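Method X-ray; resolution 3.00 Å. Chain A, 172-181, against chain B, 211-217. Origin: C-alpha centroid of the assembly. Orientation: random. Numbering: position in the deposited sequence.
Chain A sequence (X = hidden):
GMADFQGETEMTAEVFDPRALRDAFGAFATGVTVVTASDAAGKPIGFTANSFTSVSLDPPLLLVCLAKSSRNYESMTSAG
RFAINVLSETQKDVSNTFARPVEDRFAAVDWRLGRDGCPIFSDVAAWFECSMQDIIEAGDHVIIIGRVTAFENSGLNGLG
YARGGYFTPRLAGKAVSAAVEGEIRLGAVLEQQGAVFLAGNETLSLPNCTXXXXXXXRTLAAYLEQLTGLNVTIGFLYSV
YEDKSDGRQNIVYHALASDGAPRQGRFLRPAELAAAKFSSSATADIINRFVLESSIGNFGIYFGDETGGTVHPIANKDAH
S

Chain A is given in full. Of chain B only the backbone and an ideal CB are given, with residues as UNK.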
ATOM      1  N   ALA A 172       8.403   7.288  -8.109  1.00 53.74           N
ATOM      2  CA  ALA A 172       8.596   6.620  -9.399  1.00 53.26           C
ATOM      3  C   ALA A 172       8.890   7.651 -10.482  1.00 59.63           C
ATOM      4  O   ALA A 172       9.897   7.504 -11.172  1.00 60.97           O
ATOM      5  CB  ALA A 172       7.358   5.821  -9.768  1.00 53.78           C
ATOM      6  N   GLY A 173       8.046   8.705 -10.579  1.00 56.72           N
ATOM      7  CA  GLY A 173       8.198   9.803 -11.539  1.00 56.84           C
ATOM      8  C   GLY A 173       9.515  10.544 -11.360  1.00 59.47           C
ATOM      9  O   GLY A 173      10.255  10.766 -12.325  1.00 59.15           O
ATOM     10  N   LYS A 174       9.829  10.879 -10.092  1.00 54.25           N
ATOM     11  CA  LYS A 174      11.036  11.580  -9.667  1.00 53.94           C
ATOM     12  C   LYS A 174      12.309  10.800 -10.113  1.00 56.72           C
ATOM     13  O   LYS A 174      13.276  11.417 -10.587  1.00 57.58           O
ATOM     14  CB  LYS A 174      11.008  11.733  -8.135  1.00 55.97           C
ATOM     15  CG  LYS A 174      11.087  13.150  -7.635  1.00 42.30           C
ATOM     16  CD  LYS A 174      11.949  13.234  -6.349  1.00 54.00           C
ATOM     17  CE  LYS A 174      12.281  14.670  -5.950  1.00 60.25           C
ATOM     18  NZ  LYS A 174      13.104  14.747  -4.704  1.00 61.28           N
ATOM     19  N   ALA A 175      12.270   9.437  -9.973  1.00 48.45           N
ATOM     20  CA  ALA A 175      13.321   8.502 -10.342  1.00 46.78           C
ATOM     21  C   ALA A 175      13.553   8.505 -11.837  1.00 50.22           C
ATOM     22  O   ALA A 175      14.688   8.625 -12.270  1.00 50.97           O
ATOM     23  CB  ALA A 175      12.953   7.113  -9.881  1.00 46.76           C
ATOM     24  N   VAL A 176      12.478   8.413 -12.623  1.00 46.83           N
ATOM     25  CA  VAL A 176      12.505   8.419 -14.085  1.00 47.37           C
ATOM     26  C   VAL A 176      13.138   9.749 -14.594  1.00 56.93           C
ATOM     27  O   VAL A 176      14.034   9.712 -15.439  1.00 58.11           O
ATOM     28  CB  VAL A 176      11.083   8.162 -14.673  1.00 49.98           C
ATOM     29  CG1 VAL A 176      11.082   8.312 -16.182  1.00 50.01           C
ATOM     30  CG2 VAL A 176      10.559   6.778 -14.301  1.00 49.00           C
ATOM     31  N   SER A 177      12.721  10.900 -14.043  1.00 56.21           N
ATOM     32  CA  SER A 177      13.283  12.173 -14.467  1.00 59.23           C
ATOM     33  C   SER A 177      14.814  12.197 -14.262  1.00 68.16           C
ATOM     34  O   SER A 177      15.543  12.567 -15.191  1.00 70.95           O
ATOM     35  CB  SER A 177      12.630  13.334 -13.729  1.00 62.91           C
ATOM     36  OG  SER A 177      13.137  14.574 -14.201  1.00 67.92           O
ATOM     37  N   ALA A 178      15.275  11.739 -13.080  1.00 63.54           N
ATOM     38  CA  ALA A 178      16.676  11.659 -12.666  1.00 63.75           C
ATOM     39  C   ALA A 178      17.481  10.730 -13.560  1.00 69.24           C
ATOM     40  O   ALA A 178      18.591  11.075 -13.977  1.00 71.32           O
ATOM     41  CB  ALA A 178      16.766  11.182 -11.231  1.00 63.54           C
ATOM     42  N   ALA A 179      16.926   9.550 -13.847  1.00 63.42           N
ATOM     43  CA  ALA A 179      17.547   8.509 -14.666  1.00 61.27           C
ATOM     44  C   ALA A 179      17.914   9.004 -16.066  1.00 60.77           C
ATOM     45  O   ALA A 179      18.958   8.622 -16.599  1.00 60.99           O
ATOM     46  CB  ALA A 179      16.602   7.329 -14.775  1.00 60.49           C
ATOM     47  N   VAL A 180      17.068   9.869 -16.636  1.00 52.72           N
ATOM     48  CA  VAL A 180      17.279  10.392 -17.979  1.00 52.67           C
ATOM     49  C   VAL A 180      18.349  11.508 -17.960  1.00 60.47           C
ATOM     50  O   VAL A 180      19.088  11.648 -18.945  1.00 63.04           O
ATOM     51  CB  VAL A 180      15.951  10.856 -18.628  1.00 54.24           C
ATOM     52  CG1 VAL A 180      16.197  11.508 -19.995  1.00 54.01           C
ATOM     53  CG2 VAL A 180      14.956   9.686 -18.737  1.00 52.19           C
ATOM     54  N   GLU A 181      18.451  12.265 -16.838  1.00 55.76           N
ATOM     55  CA  GLU A 181      19.399  13.368 -16.649  1.00 56.39           C
ATOM     56  C   GLU A 181      20.879  12.895 -16.748  1.00 64.94           C
ATOM     57  O   GLU A 181      21.752  13.659 -17.161  1.00 67.94           O
ATOM     58  CB  GLU A 181      19.141  14.058 -15.306  1.00 57.08           C
ATOM     59  CG  GLU A 181      18.451  15.404 -15.397  1.00 66.45           C
ATOM     60  CD  GLU A 181      18.127  16.024 -14.049  1.00103.88           C
ATOM     61  OE1 GLU A 181      19.060  16.521 -13.373  1.00112.05           O
ATOM     62  OE2 GLU A 181      16.934  16.002 -13.667  1.00104.20           O
TER
ATOM     63  N   UNK B 211       7.553  11.446 -25.075  1.00 46.36           N
ATOM     64  CA  UNK B 211       8.590  12.385 -24.638  1.00 44.79           C
ATOM     65  C   UNK B 211       9.877  11.633 -24.250  1.00 49.47           C
ATOM     66  O   UNK B 211       9.865  10.402 -24.130  1.00 49.31           O
ATOM     67  CB  UNK B 211       8.087  13.219 -23.458  1.00 44.79           C
ATOM     68  N   UNK B 212      10.963  12.378 -24.035  1.00 45.37           N
ATOM     69  CA  UNK B 212      12.244  11.816 -23.624  1.00 46.20           C
ATOM     70  C   UNK B 212      12.889  12.779 -22.574  1.00 53.20           C
ATOM     71  O   UNK B 212      13.615  13.705 -22.918  1.00 51.90           O
ATOM     72  CB  UNK B 212      13.157  11.614 -24.835  1.00 46.20           C
ATOM     73  N   UNK B 213      12.587  12.553 -21.301  1.00 51.05           N
ATOM     74  CA  UNK B 213      13.097  13.401 -20.241  1.00 51.17           C
ATOM     75  C   UNK B 213      12.009  14.194 -19.567  1.00 56.85           C
ATOM     76  O   UNK B 213      11.051  14.614 -20.226  1.00 57.90           O
ATOM     77  CB  UNK B 213      14.161  14.353 -20.792  1.00 51.17           C
ATOM     78  N   UNK B 214      12.194  14.412 -18.255  1.00 53.50           N
ATOM     79  CA  UNK B 214      11.273  15.105 -17.358  1.00 52.23           C
ATOM     80  C   UNK B 214      10.526  14.129 -16.475  1.00 56.95           C
ATOM     81  O   UNK B 214      10.721  12.902 -16.577  1.00 58.40           O
ATOM     82  CB  UNK B 214      10.279  15.950 -18.158  1.00 52.23           C
ATOM     83  N   UNK B 215       9.669  14.661 -15.584  1.00 51.73           N
ATOM     84  CA  UNK B 215       8.882  13.808 -14.688  1.00 49.58           C
ATOM     85  C   UNK B 215       7.708  13.280 -15.496  1.00 52.91           C
ATOM     86  O   UNK B 215       6.916  14.069 -16.025  1.00 52.70           O
ATOM     87  CB  UNK B 215       8.409  14.565 -13.445  1.00 49.58           C
ATOM     88  N   UNK B 216       7.635  11.958 -15.709  1.00 48.41           N
ATOM     89  CA  UNK B 216       6.547  11.410 -16.527  1.00 47.74           C
ATOM     90  C   UNK B 216       5.161  11.790 -15.995  1.00 51.43           C
ATOM     91  O   UNK B 216       4.258  12.092 -16.804  1.00 49.90           O
ATOM     92  CB  UNK B 216       6.668   9.886 -16.596  1.00 47.74           C
ATOM     93  N   UNK B 217       5.012  11.830 -14.638  1.00 47.08           N
ATOM     94  CA  UNK B 217       3.750  12.205 -14.010  1.00 46.35           C
ATOM     95  C   UNK B 217       3.427  13.684 -14.268  1.00 48.56           C
ATOM     96  O   UNK B 217       2.299  13.976 -14.694  1.00 47.13           O
ATOM     97  CB  UNK B 217       3.805  11.928 -12.506  1.00 46.35           C
TER

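Chain A offers one helix, and chain B passes it as an extended run that turns into a helix at its far end. The helix meets chain B with Gly A173, Val A176, Ser A177 and Val A180.

Position 211 is out of reach. Its CB has nothing of the chain A stretch within 5.5 Å, so this contact sets no preference. The residue is Val B211, which makes no contact here.

Position 212 points its CB sideways, where this helix leaves open space. A polar or charged side chain would fit, as would many others. The residue is Glu B212. Its backbone C lies 4.4 Å from Val A180 CG1, a marginal approach.

Position 213 has phi/psi of 113/146. A CB here would jam against the carbonyl O of position 212, which by itself calls for glycine. The residue is Gly B213. It packs against a methyl of Val A180, with Gly B213 CA 3.6 Å from Val A180 CG1.

Position 214 repeats the case, at 104/178. Its CB would point away from the helix, so the backbone angles, not the helix, ask for glycine. The residue is Gly B214. Its carbonyl faces the helix, and Gly B214 O lies 3.4 Å from Ser A177 CA in a CA-H...O contact.

Position 215 points its CB sideways, 4.4 Å from both Gly A173 O and Ser A177 CB. The backbone becomes helical just after it, so this is an N-cap site. Asp, Asn, Ser or Thr would suit. The residue is Asp B215. Its OD1 accepts from the backbone N of 217 at 3.0 Å, the capping bond. The end of the side chain also nears the helix, with Asp B215 OD1 3.4 Å from Gly A173 CA. A CB on Gly A173 would clash with that oxygen, at 2.4 Å. Asp B215 OD2 comes within 3.6 Å of Lys A174 N, but no hydrogen bond joins the two stretches.

Position 216 has phi/psi of -57/-37 and opens the helix. Its CB points toward chain A, 4.7 Å from Val A176 CG1. A compact apolar side chain would suit, and the phi value also admits proline. The residue is Pro B216. Pro B216 CD sits 3.8 Å from Val A176 CG1, an apolar contact, and 3.4 Å from Gly A173 O.

Position 217 points its CB toward the helix, 5.0 Å from Gly A173 CA. That leaves limited space, so a small side chain suits, though others may fit. The residue is Ala B217. Its side chain stays short of contact; its backbone N donates the capping bond.

Chain B 211-217: VEGGDPA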
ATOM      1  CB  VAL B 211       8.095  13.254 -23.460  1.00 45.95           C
ATOM      2  CG1 VAL B 211       6.887  14.064 -23.864  1.00 45.47           C
ATOM      3  CG2 VAL B 211       7.775  12.410 -22.235  1.00 44.33           C
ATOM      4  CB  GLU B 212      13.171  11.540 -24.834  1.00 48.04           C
ATOM      5  CG  GLU B 212      14.458  10.835 -24.439  1.00 59.20           C
ATOM      6  CD  GLU B 212      15.341  10.301 -25.548  1.00 84.17           C
ATOM      7  OE1 GLU B 212      15.036  10.564 -26.735  1.00 67.73           O
ATOM      8  OE2 GLU B 212      16.343   9.618 -25.228  1.00 85.25           O
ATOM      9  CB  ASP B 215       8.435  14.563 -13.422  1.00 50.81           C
ATOM     10  CG  ASP B 215       7.842  13.683 -12.338  1.00 64.28           C
ATOM     11  OD1 ASP B 215       7.031  12.796 -12.668  1.00 63.09           O
ATOM     12  OD2 ASP B 215       8.151  13.915 -11.151  1.00 76.75           O
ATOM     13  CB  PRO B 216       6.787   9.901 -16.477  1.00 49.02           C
ATOM     14  CG  PRO B 216       7.642   9.681 -15.290  1.00 53.35           C
ATOM     15  CD  PRO B 216       8.518  10.889 -15.220  1.00 49.70           C
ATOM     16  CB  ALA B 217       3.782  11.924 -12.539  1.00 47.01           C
TER
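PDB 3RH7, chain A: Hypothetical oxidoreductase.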